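Local coordinates for protein putative pyrazinamidase/nicotinamidase (Streptococcus mutans, PDB 3S2S) that probably hydrolyses nicotinamide and its analogue pyrazinamide to the corresponding acid and ammonia, as a zinc-containing member of the isochorismatase family, at residues F143-D149 and N180-Q184; V157-T163 and Y183-V188. One frame throughout, in Å; residues are numbered along the deposited sequence.

How the contacts relate
Running from the N terminus, the chain first passes through the turn 143-149 into helix 148-154, then through 157-163 into strand 159-165, along helix 167-180 and finally into 180-188. Both contacts close on that last stretch, sharing Y183 and Q184, but the closures are staggered: contact 2 starts later and runs further, so their pairs partly cross. Contact 2 joins the two parallel strands of a beta-alpha-beta unit. Contact 1 ties the turn and start of helix 148-154 to the loop between helix 167-180 and strand 184-188. Their centres lie 11 Å apart, and the ring of Y183 flanks the strand entrance while its hydroxyl reaches the earlier helix.

Contact 1 (F143-D149 and N180-Q184); sequences FSGTDLD and NLGYQ
The phenol of Y183 donates a hydrogen bond to the carboxylate of D149, with OH 2.7 Å from OD1. OD1 lies in the plane of the tyrosine ring at its edge and is met nearly along its C-O axis, while the carboxylate stands 85° from the ring. With CG anti to the backbone N and beside the carbonyl carbon (chi1 -175°), the carboxylate of D149 is swung across to segment 180-184, although CB does not aim there. Beside this polar pair, L181 sends CD1 to the F143 ring and CD2 to the carboxylate of D149. CD1 of L181 sits over a face of the F143 ring as a CH-pi contact, 4.0 Å from the ring centroid. Leucine's apolar branch suits that aromatic face, while CD2 of L181 merely packs at van der Waals distance, 3.7 Å from OD2 of D149. The rings of F143 and Y183 barely overlap, their planes 30° apart and their nearest carbons, CE1 of F143 and CE2 of Y183, separated by 4.1 Å.

Helix 167-180 ends here in a Schellman motif whose C-prime residue is G182; glycine, lacking a side chain, readily takes the positive phi needed there. On the other segment, a type II turn from F143 to T146 leads into helix 148-154. There T146 OG1 accepts from the backbone N of L148 at 3.2 Å, an ST turn, and L148 CD2 lies 3.7 Å above the plane of the F143 ring. Further out, R153 of the fourth subunit makes a cation-pi contact with Y183 and a hydrogen bond to L181 O.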
ATOM      1  N   PHE A 143      -2.200  -0.959  11.007  1.00 14.02           N
ATOM      2  CA  PHE A 143      -1.582  -1.354   9.736  1.00 14.80           C
ATOM      3  C   PHE A 143      -0.674  -0.268   9.180  1.00 14.51           C
ATOM      4  O   PHE A 143       0.217  -0.553   8.379  1.00 13.88           O
ATOM      5  CB  PHE A 143      -2.645  -1.680   8.669  1.00 12.55           C
ATOM      6  CG  PHE A 143      -3.381  -2.973   8.912  1.00 11.84           C
ATOM      7  CD1 PHE A 143      -2.836  -4.192   8.461  1.00 14.53           C
ATOM      8  CD2 PHE A 143      -4.586  -2.986   9.605  1.00 15.02           C
ATOM      9  CE1 PHE A 143      -3.516  -5.395   8.681  1.00 16.35           C
ATOM     10  CE2 PHE A 143      -5.264  -4.198   9.845  1.00 14.68           C
ATOM     11  CZ  PHE A 143      -4.722  -5.398   9.376  1.00 15.59           C
ATOM     12  N   SER A 144      -0.917   0.984   9.551  1.00 13.30           N
ATOM     13  CA  SER A 144      -0.278   2.102   8.853  1.00 12.65           C
ATOM     14  C   SER A 144       1.189   2.273   9.240  1.00 14.00           C
ATOM     15  O   SER A 144       1.501   2.574  10.394  1.00 14.88           O
ATOM     16  CB  SER A 144      -1.064   3.404   9.112  1.00 16.36           C
ATOM     17  OG  SER A 144      -0.520   4.461   8.324  1.00 15.76           O
ATOM     18  N   GLY A 145       2.088   2.058   8.274  1.00 13.10           N
ATOM     19  CA  GLY A 145       3.517   2.223   8.560  1.00 14.12           C
ATOM     20  C   GLY A 145       4.132   1.070   9.345  1.00 15.68           C
ATOM     21  O   GLY A 145       5.258   1.179   9.829  1.00 18.20           O
ATOM     22  N   THR A 146       3.378  -0.017   9.510  1.00 14.52           N
ATOM     23  CA  THR A 146       3.859  -1.195  10.233  1.00 14.51           C
ATOM     24  C   THR A 146       4.008  -2.378   9.287  1.00 15.10           C
ATOM     25  O   THR A 146       3.691  -2.264   8.081  1.00 14.87           O
ATOM     26  CB  THR A 146       2.880  -1.651  11.349  1.00 17.08           C
ATOM     27  OG1 THR A 146       1.682  -2.178  10.743  1.00 15.09           O
ATOM     28  CG2 THR A 146       2.552  -0.494  12.323  1.00 14.72           C
ATOM     29  N   ASP A 147       4.443  -3.523   9.821  1.00 13.49           N
ATOM     30  CA  ASP A 147       4.458  -4.735   8.993  1.00 13.41           C
ATOM     31  C   ASP A 147       3.386  -5.733   9.403  1.00 13.87           C
ATOM     32  O   ASP A 147       3.529  -6.957   9.203  1.00 14.37           O
ATOM     33  CB  ASP A 147       5.858  -5.388   8.939  1.00 17.06           C
ATOM     34  CG  ASP A 147       6.286  -6.021  10.249  1.00 19.22           C
ATOM     35  OD1 ASP A 147       5.746  -5.699  11.315  1.00 17.37           O
ATOM     36  OD2 ASP A 147       7.211  -6.868  10.208  1.00 18.15           O
ATOM     37  N   LEU A 148       2.268  -5.205   9.912  1.00 13.29           N
ATOM     38  CA  LEU A 148       1.202  -6.102  10.366  1.00 11.66           C
ATOM     39  C   LEU A 148       0.635  -6.952   9.223  1.00 12.74           C
ATOM     40  O   LEU A 148       0.504  -8.162   9.373  1.00 13.86           O
ATOM     41  CB  LEU A 148       0.104  -5.319  11.097  1.00 12.99           C
ATOM     42  CG  LEU A 148      -1.104  -6.143  11.578  1.00 14.56           C
ATOM     43  CD1 LEU A 148      -0.656  -7.175  12.590  1.00 12.48           C
ATOM     44  CD2 LEU A 148      -2.150  -5.172  12.180  1.00 14.59           C
ATOM     45  N   ASP A 149       0.340  -6.333   8.077  1.00 13.92           N
ATOM     46  CA  ASP A 149      -0.226  -7.089   6.961  1.00 12.97           C
ATOM     47  C   ASP A 149       0.773  -8.163   6.541  1.00 12.39           C
ATOM     48  O   ASP A 149       0.384  -9.302   6.296  1.00 14.84           O
ATOM     49  CB  ASP A 149      -0.578  -6.139   5.799  1.00 13.89           C
ATOM     50  CG  ASP A 149      -1.287  -6.834   4.640  1.00 16.77           C
ATOM     51  OD1 ASP A 149      -2.181  -7.661   4.895  1.00 17.16           O
ATOM     52  OD2 ASP A 149      -0.983  -6.501   3.470  1.00 17.81           O
ATOM     53  N   ASN A 180     -10.169  -3.089   3.815  1.00 13.17           N
ATOM     54  CA  ASN A 180      -9.654  -2.745   2.493  1.00 13.29           C
ATOM     55  C   ASN A 180      -8.620  -3.769   2.057  1.00 17.51           C
ATOM     56  O   ASN A 180      -8.410  -3.962   0.858  1.00 17.35           O
ATOM     57  CB  ASN A 180      -9.082  -1.344   2.468  1.00 14.19           C
ATOM     58  CG  ASN A 180     -10.169  -0.281   2.428  1.00 16.95           C
ATOM     59  OD1 ASN A 180     -11.286  -0.558   2.008  1.00 18.13           O
ATOM     60  ND2 ASN A 180      -9.824   0.948   2.815  1.00 17.76           N
ATOM     61  N   LEU A 181      -7.997  -4.426   3.033  1.00 15.92           N
ATOM     62  CA  LEU A 181      -6.993  -5.474   2.788  1.00 16.25           C
ATOM     63  C   LEU A 181      -7.591  -6.879   2.726  1.00 20.66           C
ATOM     64  O   LEU A 181      -6.860  -7.871   2.666  1.00 21.74           O
ATOM     65  CB  LEU A 181      -5.915  -5.472   3.879  1.00 17.01           C
ATOM     66  CG  LEU A 181      -4.970  -4.282   3.849  1.00 16.66           C
ATOM     67  CD1 LEU A 181      -4.236  -4.154   5.187  1.00 18.13           C
ATOM     68  CD2 LEU A 181      -3.987  -4.451   2.691  1.00 18.73           C
ATOM     69  N   GLY A 182      -8.915  -6.968   2.745  1.00 15.84           N
ATOM     70  CA  GLY A 182      -9.573  -8.240   2.500  1.00 19.06           C
ATOM     71  C   GLY A 182      -9.656  -9.226   3.652  1.00 20.38           C
ATOM     72  O   GLY A 182      -9.965 -10.404   3.420  1.00 20.75           O
ATOM     73  N   TYR A 183      -9.422  -8.765   4.881  1.00 16.80           N
ATOM     74  CA  TYR A 183      -9.595  -9.604   6.069  1.00 15.93           C
ATOM     75  C   TYR A 183     -11.048  -9.744   6.483  1.00 16.75           C
ATOM     76  O   TYR A 183     -11.811  -8.791   6.393  1.00 18.97           O
ATOM     77  CB  TYR A 183      -8.787  -9.059   7.275  1.00 15.47           C
ATOM     78  CG  TYR A 183      -7.304  -9.214   7.052  1.00 16.60           C
ATOM     79  CD1 TYR A 183      -6.675 -10.425   7.317  1.00 18.04           C
ATOM     80  CD2 TYR A 183      -6.545  -8.159   6.558  1.00 17.18           C
ATOM     81  CE1 TYR A 183      -5.307 -10.585   7.074  1.00 21.48           C
ATOM     82  CE2 TYR A 183      -5.172  -8.300   6.309  1.00 16.10           C
ATOM     83  CZ  TYR A 183      -4.571  -9.522   6.567  1.00 17.44           C
ATOM     84  OH  TYR A 183      -3.227  -9.689   6.305  1.00 17.20           O
ATOM     85  N   GLN A 184     -11.415 -10.929   6.958  1.00 17.56           N
ATOM     86  CA  GLN A 184     -12.634 -11.055   7.770  1.00 17.62           C
ATOM     87  C   GLN A 184     -12.347 -10.406   9.113  1.00 19.58           C
ATOM     88  O   GLN A 184     -11.222 -10.456   9.606  1.00 20.28           O
ATOM     89  CB  GLN A 184     -13.017 -12.521   7.982  1.00 23.01           C
ATOM     90  CG  GLN A 184     -13.196 -13.286   6.697  1.00 30.44           C
ATOM     91  CD  GLN A 184     -14.173 -12.619   5.777  1.00 43.47           C
ATOM     92  OE1 GLN A 184     -15.299 -12.293   6.174  1.00 46.90           O
ATOM     93  NE2 GLN A 184     -13.753 -12.401   4.534  1.00 43.72           N
TER

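Contact 2 (V157-T163 and Y183-V188); sequences VDTVVLT and YQIEVV
E186 lies across from V161, its side chain on the same face of the sheet as those of T159 and Q184. With the chain extended beyond CG (chi2 -178°), its aliphatic CG packs 3.9 Å from the methyl CG2 of T159. OE1 of E186 passes CG2 of V161 at 3.3 Å on its way to a salt bridge with K37 of strand 37-42, which also pairs with strand 159-165. The backbone of E186 is gripped as well: its N donates to V160 O at 2.9 Å, and its O accepts from L162 N at 2.8 Å.

These bonds knit the parallel strands 159-165 and 184-188, which helix 167-180 connects as a beta-alpha-beta crossover within the isochorismatase-type sheet. L162 and V160 point to the other face, where that helix packs on both. L162 CD1 meets I185 CG2 at 3.9 Å, and V160 CG1 approaches Y183 CD1 at 4.2 Å; such branched, apolar residues suit a buried sheet-helix interface. At the strand entrance Q184 N donates to D158 O in the carbonyl plane, and a water donates both to V157 O and to the hydroxyl of Y183, which is itself bonded to D149.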
ATOM      1  N   VAL A 157      -3.269 -15.750   7.633  1.00 21.35           N
ATOM      2  CA  VAL A 157      -4.395 -15.356   8.478  1.00 18.82           C
ATOM      3  C   VAL A 157      -5.515 -14.791   7.617  1.00 19.16           C
ATOM      4  O   VAL A 157      -5.271 -13.933   6.771  1.00 23.54           O
ATOM      5  CB  VAL A 157      -3.938 -14.325   9.528  1.00 19.27           C
ATOM      6  CG1 VAL A 157      -5.142 -13.656  10.219  1.00 18.61           C
ATOM      7  CG2 VAL A 157      -3.029 -15.002  10.534  1.00 22.46           C
ATOM      8  N   ASP A 158      -6.748 -15.252   7.826  1.00 20.22           N
ATOM      9  CA  ASP A 158      -7.840 -14.675   7.062  1.00 22.99           C
ATOM     10  C   ASP A 158      -8.796 -13.838   7.897  1.00 19.72           C
ATOM     11  O   ASP A 158      -9.606 -13.110   7.338  1.00 21.83           O
ATOM     12  CB  ASP A 158      -8.602 -15.738   6.266  1.00 31.67           C
ATOM     13  CG  ASP A 158      -9.548 -16.528   7.107  1.00 46.45           C
ATOM     14  OD1 ASP A 158      -9.370 -16.562   8.341  1.00 48.47           O
ATOM     15  OD2 ASP A 158     -10.481 -17.125   6.524  1.00 57.31           O
ATOM     16  N   THR A 159      -8.674 -13.925   9.222  1.00 20.33           N
ATOM     17  CA  THR A 159      -9.585 -13.222  10.120  1.00 19.12           C
ATOM     18  C   THR A 159      -8.807 -12.499  11.206  1.00 18.45           C
ATOM     19  O   THR A 159      -7.942 -13.106  11.849  1.00 19.78           O
ATOM     20  CB  THR A 159     -10.511 -14.234  10.819  1.00 23.04           C
ATOM     21  OG1 THR A 159     -11.239 -14.945   9.814  1.00 23.80           O
ATOM     22  CG2 THR A 159     -11.501 -13.530  11.770  1.00 23.72           C
ATOM     23  N   VAL A 160      -9.105 -11.215  11.403  1.00 17.61           N
ATOM     24  CA  VAL A 160      -8.583 -10.502  12.566  1.00 15.86           C
ATOM     25  C   VAL A 160      -9.683 -10.287  13.596  1.00 16.17           C
ATOM     26  O   VAL A 160     -10.817  -9.984  13.233  1.00 18.86           O
ATOM     27  CB  VAL A 160      -7.913  -9.158  12.215  1.00 14.75           C
ATOM     28  CG1 VAL A 160      -6.634  -9.419  11.348  1.00 17.98           C
ATOM     29  CG2 VAL A 160      -8.871  -8.221  11.441  1.00 19.48           C
ATOM     30  N   VAL A 161      -9.310 -10.450  14.862  1.00 16.48           N
ATOM     31  CA  VAL A 161     -10.186 -10.237  16.004  1.00 14.39           C
ATOM     32  C   VAL A 161      -9.716  -8.975  16.695  1.00 16.93           C
ATOM     33  O   VAL A 161      -8.602  -8.940  17.199  1.00 18.25           O
ATOM     34  CB  VAL A 161     -10.141 -11.425  16.949  1.00 19.73           C
ATOM     35  CG1 VAL A 161     -11.129 -11.225  18.094  1.00 21.61           C
ATOM     36  CG2 VAL A 161     -10.475 -12.708  16.174  1.00 20.22           C
ATOM     37  N   LEU A 162     -10.545  -7.936  16.692  1.00 16.04           N
ATOM     38  CA  LEU A 162     -10.106  -6.637  17.201  1.00 17.80           C
ATOM     39  C   LEU A 162     -10.522  -6.412  18.647  1.00 16.87           C
ATOM     40  O   LEU A 162     -11.671  -6.664  19.005  1.00 18.14           O
ATOM     41  CB  LEU A 162     -10.659  -5.507  16.332  1.00 14.64           C
ATOM     42  CG  LEU A 162     -10.346  -5.657  14.840  1.00 15.01           C
ATOM     43  CD1 LEU A 162     -10.911  -4.436  14.118  1.00 17.39           C
ATOM     44  CD2 LEU A 162      -8.832  -5.767  14.611  1.00 17.63           C
ATOM     45  N   THR A 163      -9.578  -5.956  19.465  1.00 14.02           N
ATOM     46  CA  THR A 163      -9.842  -5.607  20.856  1.00 15.11           C
ATOM     47  C   THR A 163      -9.069  -4.334  21.158  1.00 17.35           C
ATOM     48  O   THR A 163      -8.111  -4.013  20.462  1.00 17.61           O
ATOM     49  CB  THR A 163      -9.309  -6.692  21.839  1.00 19.38           C
ATOM     50  OG1 THR A 163      -7.865  -6.767  21.751  1.00 20.06           O
ATOM     51  CG2 THR A 163      -9.917  -8.069  21.538  1.00 17.99           C
ATOM     52  N   TYR A 183      -9.422  -8.765   4.881  1.00 16.80           N
ATOM     53  CA  TYR A 183      -9.595  -9.604   6.069  1.00 15.93           C
ATOM     54  C   TYR A 183     -11.048  -9.744   6.483  1.00 16.75           C
ATOM     55  O   TYR A 183     -11.811  -8.791   6.393  1.00 18.97           O
ATOM     56  CB  TYR A 183      -8.787  -9.059   7.275  1.00 15.47           C
ATOM     57  CG  TYR A 183      -7.304  -9.214   7.052  1.00 16.60           C
ATOM     58  CD1 TYR A 183      -6.675 -10.425   7.317  1.00 18.04           C
ATOM     59  CD2 TYR A 183      -6.545  -8.159   6.558  1.00 17.18           C
ATOM     60  CE1 TYR A 183      -5.307 -10.585   7.074  1.00 21.48           C
ATOM     61  CE2 TYR A 183      -5.172  -8.300   6.309  1.00 16.10           C
ATOM     62  CZ  TYR A 183      -4.571  -9.522   6.567  1.00 17.44           C
ATOM     63  OH  TYR A 183      -3.227  -9.689   6.305  1.00 17.20           O
ATOM     64  N   GLN A 184     -11.415 -10.929   6.958  1.00 17.56           N
ATOM     65  CA  GLN A 184     -12.634 -11.055   7.770  1.00 17.62           C
ATOM     66  C   GLN A 184     -12.347 -10.406   9.113  1.00 19.58           C
ATOM     67  O   GLN A 184     -11.222 -10.456   9.606  1.00 20.28           O
ATOM     68  CB  GLN A 184     -13.017 -12.521   7.982  1.00 23.01           C
ATOM     69  CG  GLN A 184     -13.196 -13.286   6.697  1.00 30.44           C
ATOM     70  CD  GLN A 184     -14.173 -12.619   5.777  1.00 43.47           C
ATOM     71  OE1 GLN A 184     -15.299 -12.293   6.174  1.00 46.90           O
ATOM     72  NE2 GLN A 184     -13.753 -12.401   4.534  1.00 43.72           N
ATOM     73  N   ILE A 185     -13.364  -9.794   9.700  1.00 16.84           N
ATOM     74  CA  ILE A 185     -13.179  -9.012  10.928  1.00 18.79           C
ATOM     75  C   ILE A 185     -14.168  -9.452  11.986  1.00 20.47           C
ATOM     76  O   ILE A 185     -15.367  -9.596  11.706  1.00 19.32           O
ATOM     77  CB  ILE A 185     -13.424  -7.515  10.669  1.00 18.09           C
ATOM     78  CG1 ILE A 185     -12.530  -7.025   9.531  1.00 19.03           C
ATOM     79  CG2 ILE A 185     -13.222  -6.704  11.945  1.00 20.28           C
ATOM     80  CD1 ILE A 185     -12.934  -5.641   9.007  1.00 21.35           C
ATOM     81  N   GLU A 186     -13.657  -9.708  13.185  1.00 16.36           N
ATOM     82  CA  GLU A 186     -14.500  -9.905  14.356  1.00 18.10           C
ATOM     83  C   GLU A 186     -14.150  -8.794  15.330  1.00 23.67           C
ATOM     84  O   GLU A 186     -12.996  -8.362  15.403  1.00 22.82           O
ATOM     85  CB  GLU A 186     -14.240 -11.278  14.980  1.00 21.71           C
ATOM     86  CG  GLU A 186     -14.532 -12.418  14.025  1.00 23.84           C
ATOM     87  CD  GLU A 186     -14.336 -13.802  14.638  1.00 32.00           C
ATOM     88  OE1 GLU A 186     -13.496 -13.944  15.544  1.00 31.65           O
ATOM     89  OE2 GLU A 186     -15.040 -14.755  14.220  1.00 38.54           O
ATOM     90  N   VAL A 187     -15.149  -8.305  16.053  1.00 19.75           N
ATOM     91  CA  VAL A 187     -14.891  -7.337  17.110  1.00 21.43           C
ATOM     92  C   VAL A 187     -15.496  -7.879  18.387  1.00 23.13           C
ATOM     93  O   VAL A 187     -16.662  -8.276  18.411  1.00 22.79           O
ATOM     94  CB  VAL A 187     -15.534  -5.981  16.799  1.00 21.94           C
ATOM     95  CG1 VAL A 187     -15.237  -4.987  17.930  1.00 26.81           C
ATOM     96  CG2 VAL A 187     -15.026  -5.456  15.463  1.00 26.29           C
ATOM     97  N   VAL A 188     -14.720  -7.915  19.461  1.00 22.51           N
ATOM     98  CA  VAL A 188     -15.238  -8.474  20.704  1.00 21.99           C
ATOM     99  C   VAL A 188     -15.847  -7.331  21.507  1.00 24.71           C
ATOM    100  O   VAL A 188     -15.122  -6.488  22.020  1.00 19.10           O
ATOM    101  CB  VAL A 188     -14.109  -9.139  21.515  1.00 26.11           C
ATOM    102  CG1 VAL A 188     -14.645  -9.733  22.845  1.00 24.90           C
ATOM    103  CG2 VAL A 188     -13.399 -10.198  20.661  1.00 24.86           C
TER
HETATM  104  O   HOH W   1      -3.364 -12.490   5.328  1.00 27.71           O